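PDB 1T9F: protein 1d10 from Caenorhabditis elegans, which is of unknown function but carries MIR repeats and adopts a beta-trefoil fold, and is probably secretory. Local coordinates for residues A[8-13]-A[63-68]; A[54-59]-A[74-79]. All coordinates share one frame; numbering follows the deposited sequence.

Interaction 1. Residues A[8-13]-A[63-68]; sequences TCYSVL and CNRGDA
T8 O is gripped by two donors of one residue: S11 OG lies 2.5 Å from T8 O, in the carbonyl plane, and S11 N closes the type II turn T8-S11 on the same oxygen. A second type II turn, N64-D67, faces it, closed by D67 N on N64 O. There the D67 carboxylate folds back, and OD2 takes the N-H of N64 from above the carboxylate plane (N64 N to D67 OD2 2.7 Å). The turns are joined through C9: C9 N gives a 2.7 Å bond to D67 O, in the carbonyl plane, while T8 CA comes within 3.0 Å of D67 O as a CA-H...O contact. The return bond, G66 N to C9 O, is weak at 3.3 Å. Beside them runs the disulfide C9-C63 (chi3 -87°). Y10 sits at the third turn position with positive phi; its CG is beside the backbone N (chi1 -68°), which leans the ring against C63 SG. CE2 is 3.4 Å from C63 SG, a Cys sulfur-aromatic contact oblique to the ring, and R65 N meets the ring edge, a buried N-H with no partner in the model. Water 1 bridges Y10 OH and C63 N. An alanine at Y10 would probably leave C63 SG and R65 N less shielded, and would lose both this water bridge and the ring's edge-to-face contact with F56. The C9-C63 disulfide, beside two facing type II turns, and a single backbone bridge at T8 and A68 thus tie the lead-in to strand 12-17 to the 53-57/74-79 connection on the surface of a MIR beta-trefoil.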
# COMPACT_ATOMS: atom_id res chain seq x y z
N THR A 8 5.22 -12.76 6.03
CA THR A 8 4.69 -13.94 5.36
C THR A 8 3.43 -13.72 4.54
O THR A 8 2.66 -12.78 4.77
CB THR A 8 4.42 -15.05 6.39
OG1 THR A 8 3.38 -14.64 7.28
CG2 THR A 8 5.69 -15.34 7.20
N CYS A 9 3.20 -14.62 3.60
CA CYS A 9 2.05 -14.54 2.72
C CYS A 9 0.75 -14.73 3.51
O CYS A 9 0.65 -15.62 4.35
CB CYS A 9 2.18 -15.59 1.62
SG CYS A 9 1.48 -15.05 0.04
N TYR A 10 -0.23 -13.88 3.22
CA TYR A 10 -1.53 -13.88 3.88
C TYR A 10 -1.49 -13.33 5.30
O TYR A 10 -2.48 -13.40 6.04
CB TYR A 10 -2.17 -15.27 3.88
CG TYR A 10 -2.58 -15.71 2.49
CD1 TYR A 10 -3.43 -14.92 1.72
CD2 TYR A 10 -2.08 -16.88 1.94
CE1 TYR A 10 -3.77 -15.29 0.42
CE2 TYR A 10 -2.42 -17.26 0.65
CZ TYR A 10 -3.26 -16.47 -0.10
OH TYR A 10 -3.58 -16.85 -1.38
N SER A 11 -0.35 -12.78 5.71
CA SER A 11 -0.27 -12.20 7.04
C SER A 11 -1.06 -10.89 6.95
O SER A 11 -1.27 -10.36 5.86
CB SER A 11 1.19 -11.92 7.41
OG SER A 11 1.81 -11.08 6.45
N VAL A 12 -1.54 -10.40 8.09
CA VAL A 12 -2.31 -9.16 8.13
C VAL A 12 -1.52 -8.18 8.96
O VAL A 12 -1.13 -8.49 10.09
CB VAL A 12 -3.68 -9.35 8.80
CG1 VAL A 12 -4.39 -8.01 8.90
CG2 VAL A 12 -4.53 -10.31 8.00
N LEU A 13 -1.29 -6.98 8.43
CA LEU A 13 -0.51 -6.00 9.16
C LEU A 13 -0.78 -4.56 8.75
O LEU A 13 -1.59 -4.30 7.86
CB LEU A 13 0.98 -6.33 9.00
CG LEU A 13 1.34 -6.85 7.61
CD1 LEU A 13 1.31 -5.71 6.64
CD2 LEU A 13 2.71 -7.50 7.61
N CYS A 63 0.75 -18.75 -3.26
CA CYS A 63 1.61 -18.92 -2.10
C CYS A 63 0.88 -19.67 -1.01
O CYS A 63 -0.33 -19.88 -1.09
CB CYS A 63 2.03 -17.56 -1.56
SG CYS A 63 0.66 -16.75 -0.68
N ASN A 64 1.61 -20.05 0.02
CA ASN A 64 1.04 -20.75 1.16
C ASN A 64 1.16 -19.87 2.39
O ASN A 64 2.21 -19.28 2.65
CB ASN A 64 1.79 -22.06 1.40
CG ASN A 64 1.55 -23.07 0.30
OD1 ASN A 64 2.43 -23.87 -0.03
ND2 ASN A 64 0.36 -23.05 -0.28
N ARG A 65 0.08 -19.76 3.16
CA ARG A 65 0.10 -18.95 4.36
C ARG A 65 1.36 -19.32 5.13
O ARG A 65 1.65 -20.50 5.32
CB ARG A 65 -1.14 -19.21 5.22
CG ARG A 65 -2.08 -20.27 4.65
CD ARG A 65 -1.44 -21.66 4.67
NE ARG A 65 -2.12 -22.60 3.77
CZ ARG A 65 -1.72 -23.85 3.57
NH1 ARG A 65 -0.66 -24.32 4.21
NH2 ARG A 65 -2.39 -24.63 2.73
N GLY A 66 2.12 -18.32 5.57
CA GLY A 66 3.34 -18.60 6.30
C GLY A 66 4.57 -18.53 5.42
O GLY A 66 5.70 -18.48 5.92
N ASP A 67 4.37 -18.53 4.10
CA ASP A 67 5.49 -18.45 3.17
C ASP A 67 6.17 -17.09 3.29
O ASP A 67 5.51 -16.06 3.36
CB ASP A 67 5.02 -18.64 1.72
CG ASP A 67 4.73 -20.09 1.40
OD1 ASP A 67 5.00 -20.96 2.26
OD2 ASP A 67 4.24 -20.36 0.28
N ALA A 68 7.50 -17.10 3.31
CA ALA A 68 8.25 -15.86 3.40
C ALA A 68 8.14 -15.17 2.06
O ALA A 68 8.00 -15.81 1.02
CB ALA A 68 9.71 -16.16 3.71
O HOH W 1 -2.14 -18.98 -2.75

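Interaction 2. Residues A[54-59]-A[74-79]; sequences QIFPAL and KIRLKH
The guanidinium of R76 and the ring of F56 stand almost perpendicular, their planes 83° apart, with the CD2 edge of the ring turned to one guanidinium face and NH2 close to the ring plane. L59 CA lies 3.6 Å above the guanidinium plane on the opposite face, so the flat group is held between the two residues. Within its own plane it meets P57 O side-on with two nitrogens: R76 NE lies 2.9 Å from P57 O, in the carbonyl plane, and NH2 makes a longer bond from above that plane. The bend at chi3 (-64°) brings the guanidinium round to this carbonyl, and NH1 goes on to S111 OG. Beyond the other side of F56 the K78 chain runs fully extended and crosses the ring obliquely, CD 3.5 Å from F56 CE1. Its NZ pairs with E108 in a salt bridge and reaches Q54 OE1 through water 2, while Q54 NE2 is held by Y10 O. Q54, F56, R76 and K78 share one face of an antiparallel pair in the closed six-stranded barrel of the beta-trefoil, where strand 53-57 lies between 12-17 and 74-79. Q54-K78 and F56-R76 are its hydrogen-bonded pairs; K78 N to Q54 O is the straightest bond, at 175°, whereas R76 N approaches F56 O from above the carbonyl plane. On the other face, I55 and L77 lie side by side and point the same way, I55 CG1 3.9 Å from L77 CD2. I75 crosses I55 obliquely, the two CG2 methyls 4.2 Å apart. Farther along the chain, A58 CB rests 3.8 Å from K74 CB.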
# COMPACT_ATOMS: atom_id res chain seq x y z
N GLN A 54 -3.98 -7.17 4.05
CA GLN A 54 -3.53 -8.55 3.97
C GLN A 54 -2.67 -8.78 2.75
O GLN A 54 -3.05 -8.44 1.63
CB GLN A 54 -4.72 -9.50 3.95
CG GLN A 54 -4.31 -10.96 3.91
CD GLN A 54 -5.48 -11.88 4.20
OE1 GLN A 54 -6.60 -11.61 3.78
NE2 GLN A 54 -5.22 -12.98 4.90
N ILE A 55 -1.50 -9.36 2.97
CA ILE A 55 -0.59 -9.64 1.88
C ILE A 55 -1.05 -10.85 1.08
O ILE A 55 -1.27 -11.93 1.64
CB ILE A 55 0.83 -9.90 2.42
CG1 ILE A 55 1.32 -8.67 3.18
CG2 ILE A 55 1.77 -10.23 1.27
CD1 ILE A 55 2.61 -8.87 3.88
N PHE A 56 -1.20 -10.65 -0.23
CA PHE A 56 -1.62 -11.69 -1.16
C PHE A 56 -0.51 -11.94 -2.18
O PHE A 56 0.30 -11.05 -2.46
CB PHE A 56 -2.87 -11.27 -1.93
CG PHE A 56 -4.16 -11.71 -1.30
CD1 PHE A 56 -4.54 -11.22 -0.06
CD2 PHE A 56 -4.99 -12.61 -1.95
CE1 PHE A 56 -5.75 -11.62 0.52
CE2 PHE A 56 -6.20 -13.02 -1.38
CZ PHE A 56 -6.58 -12.52 -0.14
N PRO A 57 -0.46 -13.15 -2.76
CA PRO A 57 0.59 -13.41 -3.76
C PRO A 57 0.22 -12.57 -4.98
O PRO A 57 -0.91 -12.08 -5.08
CB PRO A 57 0.46 -14.91 -4.02
CG PRO A 57 -1.01 -15.17 -3.80
CD PRO A 57 -1.30 -14.35 -2.56
N ALA A 58 1.17 -12.38 -5.90
CA ALA A 58 0.92 -11.58 -7.10
C ALA A 58 -0.26 -12.15 -7.88
O ALA A 58 -0.62 -13.31 -7.71
CB ALA A 58 2.17 -11.56 -7.97
N LEU A 59 -0.86 -11.33 -8.74
CA LEU A 59 -2.02 -11.76 -9.52
C LEU A 59 -1.85 -13.12 -10.19
O LEU A 59 -2.74 -13.97 -10.12
CB LEU A 59 -2.38 -10.73 -10.60
CG LEU A 59 -3.56 -11.16 -11.49
CD1 LEU A 59 -4.83 -11.21 -10.66
CD2 LEU A 59 -3.73 -10.18 -12.64
N LYS A 74 6.58 -9.69 -6.43
CA LYS A 74 5.39 -8.85 -6.47
C LYS A 74 4.36 -9.41 -5.49
O LYS A 74 4.34 -10.61 -5.21
CB LYS A 74 4.80 -8.82 -7.88
CG LYS A 74 5.63 -7.99 -8.86
CD LYS A 74 4.97 -7.86 -10.21
CE LYS A 74 5.01 -9.16 -10.99
NZ LYS A 74 4.53 -8.96 -12.38
N ILE A 75 3.53 -8.52 -4.95
CA ILE A 75 2.47 -8.91 -4.04
C ILE A 75 1.26 -8.06 -4.35
O ILE A 75 1.32 -7.17 -5.19
CB ILE A 75 2.82 -8.66 -2.55
CG1 ILE A 75 3.07 -7.17 -2.31
CG2 ILE A 75 4.01 -9.50 -2.15
CD1 ILE A 75 3.25 -6.79 -0.83
N ARG A 76 0.16 -8.36 -3.68
CA ARG A 76 -1.06 -7.60 -3.79
C ARG A 76 -1.42 -7.32 -2.33
O ARG A 76 -1.10 -8.11 -1.45
CB ARG A 76 -2.16 -8.42 -4.47
CG ARG A 76 -2.10 -8.39 -6.00
CD ARG A 76 -3.25 -9.18 -6.61
NE ARG A 76 -3.15 -10.58 -6.25
CZ ARG A 76 -4.15 -11.46 -6.31
NH1 ARG A 76 -5.35 -11.08 -6.72
NH2 ARG A 76 -3.94 -12.72 -5.93
N LEU A 77 -2.06 -6.18 -2.08
CA LEU A 77 -2.44 -5.83 -0.72
C LEU A 77 -3.95 -5.64 -0.63
O LEU A 77 -4.51 -4.74 -1.25
CB LEU A 77 -1.72 -4.55 -0.27
CG LEU A 77 -0.22 -4.68 0.04
CD1 LEU A 77 0.37 -3.30 0.34
CD2 LEU A 77 -0.03 -5.62 1.24
N LYS A 78 -4.59 -6.51 0.14
CA LYS A 78 -6.03 -6.46 0.31
C LYS A 78 -6.46 -5.65 1.53
O LYS A 78 -5.98 -5.87 2.64
CB LYS A 78 -6.57 -7.89 0.45
CG LYS A 78 -8.09 -7.99 0.44
CD LYS A 78 -8.53 -9.42 0.60
CE LYS A 78 -10.03 -9.57 0.46
NZ LYS A 78 -10.42 -10.98 0.66
N HIS A 79 -7.35 -4.68 1.32
CA HIS A 79 -7.85 -3.88 2.42
C HIS A 79 -8.93 -4.75 3.07
O HIS A 79 -9.97 -5.01 2.46
CB HIS A 79 -8.44 -2.57 1.91
CG HIS A 79 -8.92 -1.66 3.00
ND1 HIS A 79 -10.24 -1.28 3.10
CD2 HIS A 79 -8.27 -1.07 4.02
CE1 HIS A 79 -10.38 -0.48 4.15
NE2 HIS A 79 -9.19 -0.34 4.72
O HOH W 2 -8.92 -12.52 2.97

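Interaction 2 is buried, its centre about 9 Å from that of the chain, whereas interaction 1 is a surface contact with its centre about 16 Å from it; their own centres are about 10 Å apart. Both involve the surroundings of strand 53-57: 74-79 pairs along one side and the lead-in to 12-17 joins the other, with Y10 N 2.7 Å from I55 O, a probable hydrogen bond. Interaction 1 ties that lead-in to the loop leaving the same strand. At the surface the hold is covalent and by turn backbones, with few apolar contacts; inside it is strand pairing, an arginine-carbonyl grip and aliphatic packing. P57 of interaction 2 touches interaction 1, its CD 3.6 Å from C63 SG.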